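Local atomic coordinates of endonuclease V isoform X2 (Ciona intestinalis, PDB entry 6OZI), a protein that probably cleaves inosine-containing nucleic acid, above all RNA, by metal-dependent hydrolysis, as expected of a eukaryotic endonuclease V. Residues V190-K195 / T212-V217; T221-R224 / I229-A232. The protein carries 1 engineered substitution. All blocks are in the same frame, centred on the assembly; numbering follows the deposited sequence.

Contact 1: residues V190-K195 / T212-V217; sequences VLYAPK and TAAKIV. With nucleotides of chain D.
Tyr192, in the loop that leaves strand 184-190, meets Val217 on the helical segment 212-217 with a CA-to-CA separation of 8.6 Å, the closest pair of CA atoms, and the span is crossed by a side chain. The tyrosine does most of the bridging. With CG beside its own backbone N and anti to the carbonyl carbon (chi1 -64°), the ring reaches the helix surface between Ala214 and Val217, which stand one turn apart. Its far end lies on the alanine, with OH 3.5 Å from Ala214 CB. The ring also meets the main chain obliquely, CE2 lying 3.6 Å from Ala214 O, a van der Waals contact. On the Val217 side, CE2 comes 4.4 Å from Val217 CG1, a looser apolar touch. Val190, at the end of strand 184-190, backs the ring, its CB 3.6 Å above one face and shifted toward the rim. The contact illustrates how a single aromatic can link a loop to a helix by van der Waals contact, with no hydrogen bond between the two segments. Farther along the loop, Lys195 O lies 3.6 Å from C4' of DA12 of chain D. Val190 and Val217 both pack on Val202 of strand 200-206, while Val217 also reaches Ile141 and Val143 of strand 140-144, which places helix 210-219 against the central sheet.

Contact 2: residues T221-R224 / I229-A232; sequences TKTR and IKMA. With nucleotides of chain D.
A small polar contact at the protein-DNA interface joins Thr223, in the loop between helices 210-219 and 227-243, to Lys230, near the start of the second helix. It rests on one short hydrogen bond, Lys230 NZ donating to Thr223 OG1 over 2.6 Å, with the two side chains crossing at about a right angle. The lysine runs out from the helix with CG anti to its backbone N (chi1 174°), then bends at chi3 (-62°), which brings the ammonium group to the hydroxyl. The same NZ gives a second hydrogen bond to OP2 of DC11 of chain D at 3.0 Å, and a salt bridge to Glu227, one turn earlier in the helix, adds a carboxylate to its partners. Thr223 itself lies along the DNA backbone, its methyl CG2 3.3 Å from O5' of DC11 of chain D. The next phosphate is held by the main chain: Arg224 N donates to OP1 of DA12 of chain D over 2.9 Å, at an N-H...O angle of 149°. Successive phosphates of one strand are thus gripped from helix and loop. An alanine in place of Lys230 would probably leave the phosphate of DC11 of chain D and Glu227 without their positive mate and set the threonine hydroxyl free to turn. Behind this interface, Ile229 packs on Leu114 and Asp116 of strand 112-116, which seats helix 227-243 on the sheet.

Overall arrangement
From the N terminus, the chain reaches contact 1 as it leaves strand 184-190; it then runs through strand 200-206 and turns into helix 210-219, whose return to the 190-195 loop closes a loop of 16 intervening residues. Contact 2 follows in series, neither nested in the first nor crossing it, and closes a tighter loop, with four residues between its segments, at the junction of helix 210-219 and helix 227-243. Their centres lie about 11 Å apart, yet they touch directly: Ala193 CB packs 3.4 Å from Thr223 C. The two loops therefore lie side by side against the DNA, both approaching DA12 of chain D, and link the RNase H-like sheet and its consecutive C-terminal helices to one stretch of nucleic acid backbone.

Contact 1: residues V190-K195 / T212-V217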
loop_
_atom_site.group_PDB
_atom_site.type_symbol
_atom_site.label_atom_id
_atom_site.label_comp_id
_atom_site.label_asym_id
_atom_site.label_seq_id
_atom_site.Cartn_x
_atom_site.Cartn_y
_atom_site.Cartn_z
ATOM N N VAL A 190 12.111 19.900 -7.013
ATOM C CA VAL A 190 10.943 20.750 -6.834
ATOM C C VAL A 190 10.034 20.177 -5.762
ATOM O O VAL A 190 10.039 18.973 -5.470
ATOM C CB VAL A 190 10.151 20.949 -8.145
ATOM C CG1 VAL A 190 11.045 21.555 -9.223
ATOM C CG2 VAL A 190 9.518 19.638 -8.606
ATOM N N LEU A 191 9.246 21.072 -5.173
ATOM C CA LEU A 191 8.273 20.734 -4.140
ATOM C C LEU A 191 7.063 21.632 -4.378
ATOM O O LEU A 191 7.045 22.787 -3.943
ATOM C CB LEU A 191 8.879 20.936 -2.758
ATOM C CG LEU A 191 8.239 20.275 -1.544
ATOM C CD1 LEU A 191 9.198 20.413 -0.373
ATOM C CD2 LEU A 191 6.891 20.912 -1.206
ATOM N N TYR A 192 6.039 21.093 -5.035
ATOM C CA TYR A 192 4.868 21.879 -5.397
ATOM C C TYR A 192 3.627 21.519 -4.605
ATOM O O TYR A 192 2.808 22.399 -4.336
ATOM C CB TYR A 192 4.558 21.711 -6.892
ATOM C CG TYR A 192 5.637 22.246 -7.805
ATOM C CD1 TYR A 192 6.297 23.429 -7.511
ATOM C CD2 TYR A 192 6.008 21.556 -8.954
ATOM C CE1 TYR A 192 7.282 23.923 -8.346
ATOM C CE2 TYR A 192 6.997 22.040 -9.796
ATOM C CZ TYR A 192 7.631 23.222 -9.486
ATOM O OH TYR A 192 8.615 23.707 -10.315
ATOM N N ALA A 193 3.502 20.274 -4.174
ATOM C CA ALA A 193 2.304 19.839 -3.480
ATOM C C ALA A 193 2.320 20.303 -2.027
ATOM O O ALA A 193 3.381 20.400 -1.410
ATOM C CB ALA A 193 2.193 18.321 -3.525
ATOM N N PRO A 194 1.156 20.591 -1.458
ATOM C CA PRO A 194 1.104 20.919 -0.032
ATOM C C PRO A 194 1.351 19.677 0.810
ATOM O O PRO A 194 1.256 18.540 0.337
ATOM C CB PRO A 194 -0.319 21.457 0.163
ATOM C CG PRO A 194 -1.117 20.782 -0.904
ATOM C CD PRO A 194 -0.175 20.633 -2.092
ATOM N N LYS A 195 1.724 19.916 2.070
ATOM C CA LYS A 195 1.926 18.855 3.061
ATOM C C LYS A 195 2.993 17.854 2.613
ATOM O O LYS A 195 2.972 16.685 3.011
ATOM C CB LYS A 195 0.600 18.136 3.350
ATOM C CG LYS A 195 -0.520 19.089 3.732
ATOM C CD LYS A 195 -1.842 18.388 4.001
ATOM C CE LYS A 195 -2.908 19.421 4.377
ATOM N NZ LYS A 195 -4.130 18.832 5.015
ATOM N N THR A 212 10.060 25.175 -18.741
ATOM C CA THR A 212 8.705 24.829 -19.138
ATOM C C THR A 212 8.312 23.470 -18.573
ATOM O O THR A 212 7.177 23.283 -18.119
ATOM C CB THR A 212 8.593 24.843 -20.663
ATOM O OG1 THR A 212 8.968 26.138 -21.164
ATOM C CG2 THR A 212 7.166 24.531 -21.086
ATOM N N ALA A 213 9.256 22.526 -18.544
ATOM C CA ALA A 213 8.999 21.232 -17.919
ATOM C C ALA A 213 8.523 21.408 -16.482
ATOM O O ALA A 213 7.503 20.834 -16.079
ATOM C CB ALA A 213 10.254 20.360 -17.971
ATOM N N ALA A 214 9.238 22.222 -15.700
ATOM C CA ALA A 214 8.848 22.440 -14.310
ATOM C C ALA A 214 7.476 23.095 -14.209
ATOM O O ALA A 214 6.672 22.720 -13.348
ATOM C CB ALA A 214 9.901 23.283 -13.588
ATOM N N LYS A 215 7.180 24.066 -15.084
ATOM C CA LYS A 215 5.848 24.676 -15.053
ATOM C C LYS A 215 4.757 23.644 -15.319
ATOM O O LYS A 215 3.688 23.676 -14.691
ATOM C CB LYS A 215 5.737 25.815 -16.070
ATOM C CG LYS A 215 5.941 27.215 -15.512
ATOM C CD LYS A 215 6.526 28.148 -16.570
ATOM C CE LYS A 215 6.400 29.606 -16.162
ATOM N NZ LYS A 215 6.489 29.761 -14.686
ATOM N N ILE A 216 4.999 22.732 -16.260
ATOM C CA ILE A 216 3.997 21.721 -16.584
ATOM C C ILE A 216 3.835 20.738 -15.431
ATOM O O ILE A 216 2.718 20.316 -15.105
ATOM C CB ILE A 216 4.375 21.013 -17.897
ATOM C CG1 ILE A 216 4.352 22.028 -19.051
ATOM C CG2 ILE A 216 3.450 19.835 -18.169
ATOM C CD1 ILE A 216 4.794 21.475 -20.384
ATOM N N VAL A 217 4.937 20.357 -14.791
ATOM C CA VAL A 217 4.832 19.466 -13.638
ATOM C C VAL A 217 4.059 20.145 -12.504
ATOM O O VAL A 217 3.224 19.517 -11.840
ATOM C CB VAL A 217 6.238 19.000 -13.207
ATOM C CG1 VAL A 217 6.197 18.266 -11.881
ATOM C CG2 VAL A 217 6.845 18.093 -14.294
ATOM P P DA D 12 1.285 12.943 -1.139
ATOM O OP1 DA D 12 1.412 14.376 -1.489
ATOM O OP2 DA D 12 1.707 11.891 -2.097
ATOM O "O5'" DA D 12 2.040 12.669 0.242
ATOM C "C5'" DA D 12 2.025 13.656 1.262
ATOM C "C4'" DA D 12 2.692 13.133 2.512
ATOM O "O4'" DA D 12 1.897 12.055 3.045
ATOM C "C3'" DA D 12 4.079 12.549 2.302
ATOM O "O3'" DA D 12 5.060 13.559 2.499
ATOM C "C2'" DA D 12 4.161 11.481 3.389
ATOM C "C1'" DA D 12 2.724 10.999 3.485
ATOM N N9 DA D 12 2.457 9.820 2.669
ATOM C C8 DA D 12 2.156 9.780 1.338
ATOM N N7 DA D 12 1.968 8.566 0.873
ATOM C C5 DA D 12 2.171 7.759 1.975
ATOM C C6 DA D 12 2.125 6.366 2.151
ATOM N N6 DA D 12 1.839 5.507 1.172
ATOM N N1 DA D 12 2.379 5.891 3.381
ATOM C C2 DA D 12 2.660 6.760 4.363
ATOM N N3 DA D 12 2.737 8.080 4.321
ATOM C C4 DA D 12 2.476 8.521 3.089
#

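Contact 2: residues T221-R224 / I229-A232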
loop_
_atom_site.group_PDB
_atom_site.type_symbol
_atom_site.label_atom_id
_atom_site.label_comp_id
_atom_site.label_asym_id
_atom_site.label_seq_id
_atom_site.Cartn_x
_atom_site.Cartn_y
_atom_site.Cartn_z
ATOM N N THR A 221 0.245 19.035 -10.661
ATOM C CA THR A 221 0.430 18.605 -9.279
ATOM C C THR A 221 -0.830 18.869 -8.459
ATOM O O THR A 221 -1.257 20.021 -8.312
ATOM C CB THR A 221 1.628 19.309 -8.643
ATOM O OG1 THR A 221 2.840 18.859 -9.264
ATOM C CG2 THR A 221 1.687 19.011 -7.151
ATOM N N LYS A 222 -1.421 17.797 -7.936
ATOM C CA LYS A 222 -2.357 17.870 -6.821
ATOM C C LYS A 222 -1.717 17.372 -5.534
ATOM O O LYS A 222 -1.741 18.069 -4.514
ATOM C CB LYS A 222 -3.630 17.062 -7.119
ATOM C CG LYS A 222 -4.502 17.642 -8.218
ATOM C CD LYS A 222 -5.787 16.847 -8.395
ATOM C CE LYS A 222 -6.634 17.416 -9.527
ATOM N NZ LYS A 222 -7.810 16.556 -9.863
ATOM N N THR A 223 -1.122 16.182 -5.571
ATOM C CA THR A 223 -0.286 15.643 -4.514
ATOM C C THR A 223 1.142 15.516 -5.054
ATOM O O THR A 223 1.449 15.999 -6.147
ATOM C CB THR A 223 -0.862 14.307 -4.025
ATOM O OG1 THR A 223 -0.900 13.372 -5.108
ATOM C CG2 THR A 223 -2.279 14.509 -3.494
ATOM N N ARG A 224 2.018 14.857 -4.287
ATOM C CA ARG A 224 3.436 14.828 -4.640
ATOM C C ARG A 224 3.654 14.251 -6.036
ATOM O O ARG A 224 4.434 14.793 -6.829
ATOM C CB ARG A 224 4.230 14.027 -3.605
ATOM C CG ARG A 224 5.735 14.009 -3.862
ATOM C CD ARG A 224 6.473 13.140 -2.842
ATOM N NE ARG A 224 7.905 13.040 -3.123
ATOM C CZ ARG A 224 8.514 11.949 -3.586
ATOM N NH1 ARG A 224 7.824 10.847 -3.821
ATOM N NH2 ARG A 224 9.820 11.957 -3.811
ATOM N N ILE A 229 1.299 10.711 -14.054
ATOM C CA ILE A 229 2.140 9.643 -13.527
ATOM C C ILE A 229 1.352 8.788 -12.546
ATOM O O ILE A 229 1.360 7.550 -12.620
ATOM C CB ILE A 229 3.390 10.241 -12.866
ATOM C CG1 ILE A 229 4.258 10.914 -13.930
ATOM C CG2 ILE A 229 4.140 9.188 -12.076
ATOM C CD1 ILE A 229 5.348 11.733 -13.361
ATOM N N LYS A 230 0.642 9.445 -11.628
ATOM C CA LYS A 230 -0.164 8.737 -10.645
ATOM C C LYS A 230 -1.125 7.772 -11.325
ATOM O O LYS A 230 -1.246 6.605 -10.926
ATOM C CB LYS A 230 -0.921 9.750 -9.779
ATOM C CG LYS A 230 -1.916 9.119 -8.818
ATOM C CD LYS A 230 -2.758 10.162 -8.086
ATOM C CE LYS A 230 -1.893 11.073 -7.228
ATOM N NZ LYS A 230 -2.718 12.047 -6.447
ATOM N N MET A 231 -1.791 8.234 -12.384
ATOM C CA MET A 231 -2.815 7.410 -13.004
ATOM C C MET A 231 -2.201 6.252 -13.785
ATOM O O MET A 231 -2.648 5.104 -13.652
ATOM C CB MET A 231 -3.719 8.283 -13.872
ATOM C CG MET A 231 -4.430 9.325 -13.036
ATOM S SD MET A 231 -5.369 8.504 -11.738
ATOM C CE MET A 231 -6.058 9.895 -10.840
ATOM N N ALA A 232 -1.168 6.523 -14.595
ATOM C CA ALA A 232 -0.530 5.438 -15.350
ATOM C C ALA A 232 0.004 4.351 -14.418
ATOM O O ALA A 232 -0.180 3.147 -14.674
ATOM C CB ALA A 232 0.589 5.987 -16.237
ATOM P P DA D 12 1.285 12.943 -1.139
ATOM O OP1 DA D 12 1.412 14.376 -1.489
ATOM O OP2 DA D 12 1.707 11.891 -2.097
ATOM O "O5'" DA D 12 2.040 12.669 0.242
ATOM C "C5'" DA D 12 2.025 13.656 1.262
ATOM C "C4'" DA D 12 2.692 13.133 2.512
ATOM O "O4'" DA D 12 1.897 12.055 3.045
ATOM C "C3'" DA D 12 4.079 12.549 2.302
ATOM O "O3'" DA D 12 5.060 13.559 2.499
ATOM C "C2'" DA D 12 4.161 11.481 3.389
ATOM C "C1'" DA D 12 2.724 10.999 3.485
ATOM N N9 DA D 12 2.457 9.820 2.669
ATOM C C8 DA D 12 2.156 9.780 1.338
ATOM N N7 DA D 12 1.968 8.566 0.873
ATOM C C5 DA D 12 2.171 7.759 1.975
ATOM C C6 DA D 12 2.125 6.366 2.151
ATOM N N6 DA D 12 1.839 5.507 1.172
ATOM N N1 DA D 12 2.379 5.891 3.381
ATOM C C2 DA D 12 2.660 6.760 4.363
ATOM N N3 DA D 12 2.737 8.080 4.321
ATOM C C4 DA D 12 2.476 8.521 3.089
ATOM P P DC D 11 -4.565 10.703 -3.619
ATOM O OP1 DC D 11 -5.636 11.666 -3.957
ATOM O OP2 DC D 11 -3.852 9.944 -4.672
ATOM O "O5'" DC D 11 -3.476 11.521 -2.817
ATOM C "C5'" DC D 11 -2.405 10.842 -2.229
ATOM C "C4'" DC D 11 -2.175 11.347 -0.829
ATOM O "O4'" DC D 11 -2.767 10.435 0.108
ATOM C "C3'" DC D 11 -0.722 11.440 -0.444
ATOM O "O3'" DC D 11 -0.259 12.717 -0.780
ATOM C "C2'" DC D 11 -0.744 11.235 1.068
ATOM C "C1'" DC D 11 -1.985 10.377 1.280
ATOM N N1 DC D 11 -1.713 8.940 1.589
ATOM C C2 DC D 11 -1.334 8.580 2.879
ATOM O O2 DC D 11 -1.196 9.466 3.725
ATOM N N3 DC D 11 -1.121 7.272 3.160
ATOM C C4 DC D 11 -1.287 6.350 2.217
ATOM N N4 DC D 11 -1.066 5.070 2.543
ATOM C C5 DC D 11 -1.680 6.698 0.891
ATOM C C6 DC D 11 -1.886 7.993 0.626
#